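Local coordinates for protein esterase (Staphylococcus aureus subsp. aureus USA300_TCH1516, PDB 3D7R) that probably hydrolyses ester bonds, as a putative esterase of the alpha/beta hydrolase fold, at residues A[53-61]-A[135-143]. Sequence-based numbering, arbitrary orientation.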
ATOM      1  N   PHE A  53     -10.672   9.019  15.239  1.00 11.57           N
ATOM      2  CA  PHE A  53      -9.409   8.902  15.984  1.00 11.54           C
ATOM      3  C   PHE A  53      -9.596   8.207  17.323  1.00 11.31           C
ATOM      4  O   PHE A  53      -8.788   7.371  17.701  1.00 10.87           O
ATOM      5  CB  PHE A  53      -8.718  10.261  16.196  1.00 11.19           C
ATOM      6  CG  PHE A  53      -8.146  10.870  14.927  1.00 11.61           C
ATOM      7  CD1 PHE A  53      -7.687  10.059  13.885  1.00 11.72           C
ATOM      8  CD2 PHE A  53      -8.063  12.255  14.783  1.00 12.06           C
ATOM      9  CE1 PHE A  53      -7.163  10.612  12.722  1.00 11.20           C
ATOM     10  CE2 PHE A  53      -7.524  12.832  13.601  1.00 11.40           C
ATOM     11  CZ  PHE A  53      -7.090  12.003  12.580  1.00 11.53           C
ATOM     12  N   TYR A  54     -10.648   8.579  18.048  1.00 11.89           N
ATOM     13  CA  TYR A  54     -10.991   7.914  19.307  1.00 12.61           C
ATOM     14  C   TYR A  54     -11.132   6.389  19.113  1.00 11.94           C
ATOM     15  O   TYR A  54     -10.495   5.598  19.827  1.00 10.75           O
ATOM     16  CB  TYR A  54     -12.291   8.484  19.895  1.00 14.34           C
ATOM     17  CG  TYR A  54     -12.745   7.743  21.143  1.00 17.39           C
ATOM     18  CD1 TYR A  54     -12.309   8.149  22.406  1.00 20.63           C
ATOM     19  CD2 TYR A  54     -13.611   6.650  21.065  1.00 20.37           C
ATOM     20  CE1 TYR A  54     -12.723   7.490  23.563  1.00 22.73           C
ATOM     21  CE2 TYR A  54     -14.030   5.974  22.225  1.00 22.39           C
ATOM     22  CZ  TYR A  54     -13.577   6.410  23.466  1.00 22.89           C
ATOM     23  OH  TYR A  54     -13.965   5.769  24.631  1.00 24.53           O
ATOM     24  N   LYS A  55     -11.958   5.994  18.146  1.00 10.96           N
ATOM     25  CA  LYS A  55     -12.150   4.574  17.803  1.00 11.43           C
ATOM     26  C   LYS A  55     -10.840   3.883  17.391  1.00 10.74           C
ATOM     27  O   LYS A  55     -10.537   2.780  17.855  1.00  9.72           O
ATOM     28  CB  LYS A  55     -13.183   4.434  16.666  1.00 12.31           C
ATOM     29  CG  LYS A  55     -13.589   2.988  16.394  1.00 15.78           C
ATOM     30  CD  LYS A  55     -14.752   2.889  15.397  1.00 22.12           C
ATOM     31  CE  LYS A  55     -15.288   1.453  15.330  1.00 24.72           C
ATOM     32  NZ  LYS A  55     -14.287   0.482  14.782  1.00 28.82           N
ATOM     33  N   ARG A  56     -10.066   4.527  16.519  1.00  9.98           N
ATOM     34  CA  ARG A  56      -8.853   3.877  15.993  1.00  9.81           C
ATOM     35  C   ARG A  56      -7.783   3.710  17.081  1.00  9.51           C
ATOM     36  O   ARG A  56      -7.077   2.715  17.118  1.00  8.94           O
ATOM     37  CB  ARG A  56      -8.271   4.638  14.790  1.00  9.42           C
ATOM     38  CG  ARG A  56      -9.169   4.718  13.530  1.00  9.00           C
ATOM     39  CD  ARG A  56      -9.809   3.375  13.152  1.00  7.82           C
ATOM     40  NE  ARG A  56      -8.836   2.279  13.177  1.00 10.69           N
ATOM     41  CZ  ARG A  56      -9.168   0.992  13.284  1.00 10.27           C
ATOM     42  NH1 ARG A  56     -10.452   0.653  13.327  1.00  9.69           N
ATOM     43  NH2 ARG A  56      -8.223   0.045  13.323  1.00  6.74           N
ATOM     44  N   GLU A  57      -7.664   4.684  17.975  1.00 10.14           N
ATOM     45  CA  GLU A  57      -6.704   4.535  19.073  1.00 10.97           C
ATOM     46  C   GLU A  57      -6.916   3.199  19.817  1.00 10.75           C
ATOM     47  O   GLU A  57      -5.956   2.471  20.090  1.00 10.29           O
ATOM     48  CB  GLU A  57      -6.794   5.700  20.062  1.00 11.66           C
ATOM     49  CG  GLU A  57      -5.684   5.664  21.118  1.00 14.95           C
ATOM     50  CD  GLU A  57      -5.740   6.833  22.080  1.00 22.67           C
ATOM     51  OE1 GLU A  57      -6.682   7.672  21.984  1.00 23.41           O
ATOM     52  OE2 GLU A  57      -4.834   6.914  22.941  1.00 25.12           O
ATOM     53  N   ILE A  58      -8.181   2.914  20.125  1.00  9.97           N
ATOM     54  CA  ILE A  58      -8.606   1.730  20.885  1.00 10.11           C
ATOM     55  C   ILE A  58      -8.458   0.457  20.059  1.00  9.63           C
ATOM     56  O   ILE A  58      -7.883  -0.538  20.534  1.00  8.71           O
ATOM     57  CB  ILE A  58     -10.092   1.876  21.353  1.00 10.73           C
ATOM     58  CG1 ILE A  58     -10.209   2.970  22.419  1.00 11.87           C
ATOM     59  CG2 ILE A  58     -10.639   0.559  21.905  1.00 11.70           C
ATOM     60  CD1 ILE A  58     -11.691   3.321  22.780  1.00 13.48           C
ATOM     61  N   GLU A  59      -8.948   0.499  18.817  1.00  9.15           N
ATOM     62  CA  GLU A  59      -8.915  -0.672  17.949  1.00  9.60           C
ATOM     63  C   GLU A  59      -7.502  -1.055  17.563  1.00  8.55           C
ATOM     64  O   GLU A  59      -7.193  -2.237  17.469  1.00  8.56           O
ATOM     65  CB  GLU A  59      -9.773  -0.460  16.687  1.00  9.81           C
ATOM     66  CG  GLU A  59     -11.297  -0.387  16.967  1.00 13.80           C
ATOM     67  CD  GLU A  59     -11.823  -1.593  17.735  1.00 19.14           C
ATOM     68  OE1 GLU A  59     -11.433  -2.741  17.415  1.00 20.38           O
ATOM     69  OE2 GLU A  59     -12.636  -1.387  18.661  1.00 23.74           O
ATOM     70  N   ASN A  60      -6.646  -0.062  17.327  1.00  7.86           N
ATOM     71  CA  ASN A  60      -5.293  -0.342  16.848  1.00  7.53           C
ATOM     72  C   ASN A  60      -4.401  -1.035  17.876  1.00  7.15           C
ATOM     73  O   ASN A  60      -3.423  -1.668  17.495  1.00  6.73           O
ATOM     74  CB  ASN A  60      -4.605   0.934  16.337  1.00  7.03           C
ATOM     75  CG  ASN A  60      -5.148   1.397  14.991  1.00  8.34           C
ATOM     76  OD1 ASN A  60      -5.767   0.623  14.245  1.00  7.45           O
ATOM     77  ND2 ASN A  60      -4.933   2.669  14.679  1.00  7.61           N
ATOM     78  N   ARG A  61      -4.714  -0.884  19.164  1.00  7.22           N
ATOM     79  CA  ARG A  61      -3.917  -1.511  20.233  1.00  7.44           C
ATOM     80  C   ARG A  61      -4.155  -3.012  20.332  1.00  7.83           C
ATOM     81  O   ARG A  61      -3.308  -3.748  20.848  1.00  7.59           O
ATOM     82  CB  ARG A  61      -4.170  -0.865  21.603  1.00  7.40           C
ATOM     83  CG  ARG A  61      -3.724   0.569  21.702  1.00  7.86           C
ATOM     84  CD  ARG A  61      -3.428   0.967  23.133  1.00 10.41           C
ATOM     85  NE  ARG A  61      -3.141   2.395  23.231  1.00 11.58           N
ATOM     86  CZ  ARG A  61      -3.997   3.334  23.638  1.00 13.46           C
ATOM     87  NH1 ARG A  61      -5.239   3.026  24.014  1.00 12.07           N
ATOM     88  NH2 ARG A  61      -3.599   4.601  23.676  1.00 12.61           N
ATOM     89  N   TYR A 135       2.264  -2.617  11.035  1.00  7.82           N
ATOM     90  CA  TYR A 135       3.155  -1.499  11.381  1.00  7.31           C
ATOM     91  C   TYR A 135       2.398  -0.479  12.231  1.00  7.36           C
ATOM     92  O   TYR A 135       1.162  -0.440  12.191  1.00  7.82           O
ATOM     93  CB  TYR A 135       3.713  -0.857  10.094  1.00  6.13           C
ATOM     94  CG  TYR A 135       2.626  -0.453   9.107  1.00  7.86           C
ATOM     95  CD1 TYR A 135       1.905   0.740   9.278  1.00  6.10           C
ATOM     96  CD2 TYR A 135       2.303  -1.268   8.012  1.00  8.09           C
ATOM     97  CE1 TYR A 135       0.909   1.101   8.394  1.00  7.95           C
ATOM     98  CE2 TYR A 135       1.288  -0.910   7.117  1.00  6.16           C
ATOM     99  CZ  TYR A 135       0.593   0.270   7.328  1.00  8.05           C
ATOM    100  OH  TYR A 135      -0.407   0.659   6.458  1.00  7.61           O
ATOM    101  N   PRO A 136       3.120   0.312  13.054  1.00  7.76           N
ATOM    102  CA  PRO A 136       2.452   1.295  13.924  1.00  7.68           C
ATOM    103  C   PRO A 136       1.495   2.232  13.182  1.00  7.79           C
ATOM    104  O   PRO A 136       1.801   2.731  12.084  1.00  8.18           O
ATOM    105  CB  PRO A 136       3.624   2.099  14.502  1.00  7.83           C
ATOM    106  CG  PRO A 136       4.756   1.084  14.569  1.00  7.79           C
ATOM    107  CD  PRO A 136       4.583   0.294  13.275  1.00  7.53           C
ATOM    108  N   LYS A 137       0.341   2.457  13.802  1.00  7.87           N
ATOM    109  CA  LYS A 137      -0.727   3.257  13.234  1.00  7.80           C
ATOM    110  C   LYS A 137      -1.001   4.502  14.037  1.00  7.77           C
ATOM    111  O   LYS A 137      -0.848   4.528  15.280  1.00  7.07           O
ATOM    112  CB  LYS A 137      -2.040   2.457  13.188  1.00  8.12           C
ATOM    113  CG  LYS A 137      -2.000   1.133  12.441  1.00  7.83           C
ATOM    114  CD  LYS A 137      -1.473   1.310  11.029  1.00  7.41           C
ATOM    115  CE  LYS A 137      -1.756   0.076  10.156  1.00  6.61           C
ATOM    116  NZ  LYS A 137      -0.997  -1.184  10.638  1.00  6.85           N
ATOM    117  N   THR A 138      -1.454   5.529  13.321  1.00  8.09           N
ATOM    118  CA  THR A 138      -2.026   6.702  13.948  1.00  8.21           C
ATOM    119  C   THR A 138      -3.458   6.353  14.425  1.00  8.52           C
ATOM    120  O   THR A 138      -4.078   5.425  13.895  1.00  8.87           O
ATOM    121  CB  THR A 138      -1.927   7.948  12.992  1.00  8.51           C
ATOM    122  OG1 THR A 138      -1.430   9.092  13.708  1.00  8.41           O
ATOM    123  CG2 THR A 138      -3.243   8.285  12.250  1.00  7.68           C
ATOM    124  N   PRO A 139      -4.017   7.117  15.389  1.00  8.84           N
ATOM    125  CA  PRO A 139      -3.519   8.375  15.943  1.00  9.34           C
ATOM    126  C   PRO A 139      -2.441   8.267  17.020  1.00  9.67           C
ATOM    127  O   PRO A 139      -1.863   9.297  17.372  1.00 10.28           O
ATOM    128  CB  PRO A 139      -4.780   9.012  16.549  1.00  9.61           C
ATOM    129  CG  PRO A 139      -5.587   7.815  17.007  1.00 10.08           C
ATOM    130  CD  PRO A 139      -5.324   6.740  15.965  1.00  8.76           C
ATOM    131  N   GLU A 140      -2.187   7.076  17.563  1.00  9.31           N
ATOM    132  CA  GLU A 140      -1.183   6.963  18.643  1.00 10.14           C
ATOM    133  C   GLU A 140       0.264   7.108  18.139  1.00 10.20           C
ATOM    134  O   GLU A 140       1.113   7.751  18.764  1.00 10.06           O
ATOM    135  CB  GLU A 140      -1.343   5.653  19.419  1.00 10.16           C
ATOM    136  CG  GLU A 140      -0.348   5.516  20.573  1.00 12.06           C
ATOM    137  CD  GLU A 140      -0.777   4.498  21.621  1.00 14.56           C
ATOM    138  OE1 GLU A 140      -1.599   3.605  21.314  1.00 13.12           O
ATOM    139  OE2 GLU A 140      -0.274   4.590  22.767  1.00 17.72           O
ATOM    140  N   PHE A 141       0.543   6.492  17.008  1.00  9.93           N
ATOM    141  CA  PHE A 141       1.881   6.546  16.436  1.00 10.44           C
ATOM    142  C   PHE A 141       1.951   7.394  15.172  1.00 10.51           C
ATOM    143  O   PHE A 141       0.930   7.753  14.571  1.00 10.62           O
ATOM    144  CB  PHE A 141       2.401   5.116  16.233  1.00 10.07           C
ATOM    145  CG  PHE A 141       2.413   4.311  17.511  1.00 11.83           C
ATOM    146  CD1 PHE A 141       3.407   4.527  18.468  1.00 12.09           C
ATOM    147  CD2 PHE A 141       1.406   3.393  17.788  1.00 10.57           C
ATOM    148  CE1 PHE A 141       3.411   3.818  19.661  1.00 14.90           C
ATOM    149  CE2 PHE A 141       1.398   2.682  18.977  1.00 13.31           C
ATOM    150  CZ  PHE A 141       2.401   2.886  19.919  1.00 13.50           C
ATOM    151  N   HIS A 142       3.177   7.711  14.763  1.00 10.45           N
ATOM    152  CA  HIS A 142       3.396   8.725  13.759  1.00  9.83           C
ATOM    153  C   HIS A 142       4.389   8.252  12.715  1.00 10.14           C
ATOM    154  O   HIS A 142       4.952   7.160  12.822  1.00  9.54           O
ATOM    155  CB  HIS A 142       3.870  10.011  14.448  1.00  9.78           C
ATOM    156  CG  HIS A 142       2.926  10.489  15.512  1.00 10.40           C
ATOM    157  ND1 HIS A 142       3.162  10.302  16.857  1.00 11.53           N
ATOM    158  CD2 HIS A 142       1.715  11.089  15.423  1.00 10.80           C
ATOM    159  CE1 HIS A 142       2.155  10.801  17.553  1.00 12.76           C
ATOM    160  NE2 HIS A 142       1.264  11.287  16.706  1.00 10.99           N
ATOM    161  N   ILE A 143       4.596   9.087  11.712  1.00  9.45           N
ATOM    162  CA  ILE A 143       5.454   8.757  10.572  1.00  9.50           C
ATOM    163  C   ILE A 143       6.765   8.005  10.919  1.00  9.81           C
ATOM    164  O   ILE A 143       7.034   6.960  10.335  1.00  8.71           O
ATOM    165  CB  ILE A 143       5.717  10.006   9.688  1.00 10.03           C
ATOM    166  CG1 ILE A 143       6.541   9.614   8.447  1.00 10.59           C
ATOM    167  CG2 ILE A 143       6.341  11.152  10.523  1.00  8.09           C
ATOM    168  CD1 ILE A 143       6.727  10.726   7.419  1.00 12.59           C
TER
HETATM  169  O   HOH W   1      -3.395   2.952  19.173  1.00  9.96           O
HETATM  170  O   HOH W   2      -3.186   4.196  16.785  1.00  6.43           O
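Pro-139, which follows a cis peptide bond, lays its ring against one turn of helix 46-61 and illustrates how a loop can dock on a helix through a central proline with a polar fringe beside it. Its CG lies 3.3 Å from Phe-53 O and also touches Glu-57 CB, while its CD packs against Arg-56 CB. The side chains of Phe-53 and the proline run antiparallel past one another, Pro-139 CB and CG each 4.1 Å from Phe-53 CB. One turn on, Asn-60 crosses Lys-137 at about a right angle, its ND2 3.3 Å from Lys-137 CB. The amide is held at both ends: Arg-56 NH2 donates to OD1 from above the carbonyl plane, and ND2 donates to Ala-108 O and to a water that also bridges Lys-137 O and Glu-140 N. Arg-61 NE meets Glu-140 OE1 at 2.7 Å in a salt bridge whose hydrogen bond is bent and weak, the guanidinium and carboxylate planes 87° apart. With CG anti to the backbone N (chi1 -178°), Glu-140 extends to the guanidinium, whose NH2 also forms a salt bridge with Glu-57 OE2, completing a three-residue network; a second water links Glu-140 OE1 to Glu-57 O. Helix 46-61 thus packs on the loop between strand 129-133 and helix 143-161, while Lys-234 of helix 225-236 touches both Phe-53 and Pro-139.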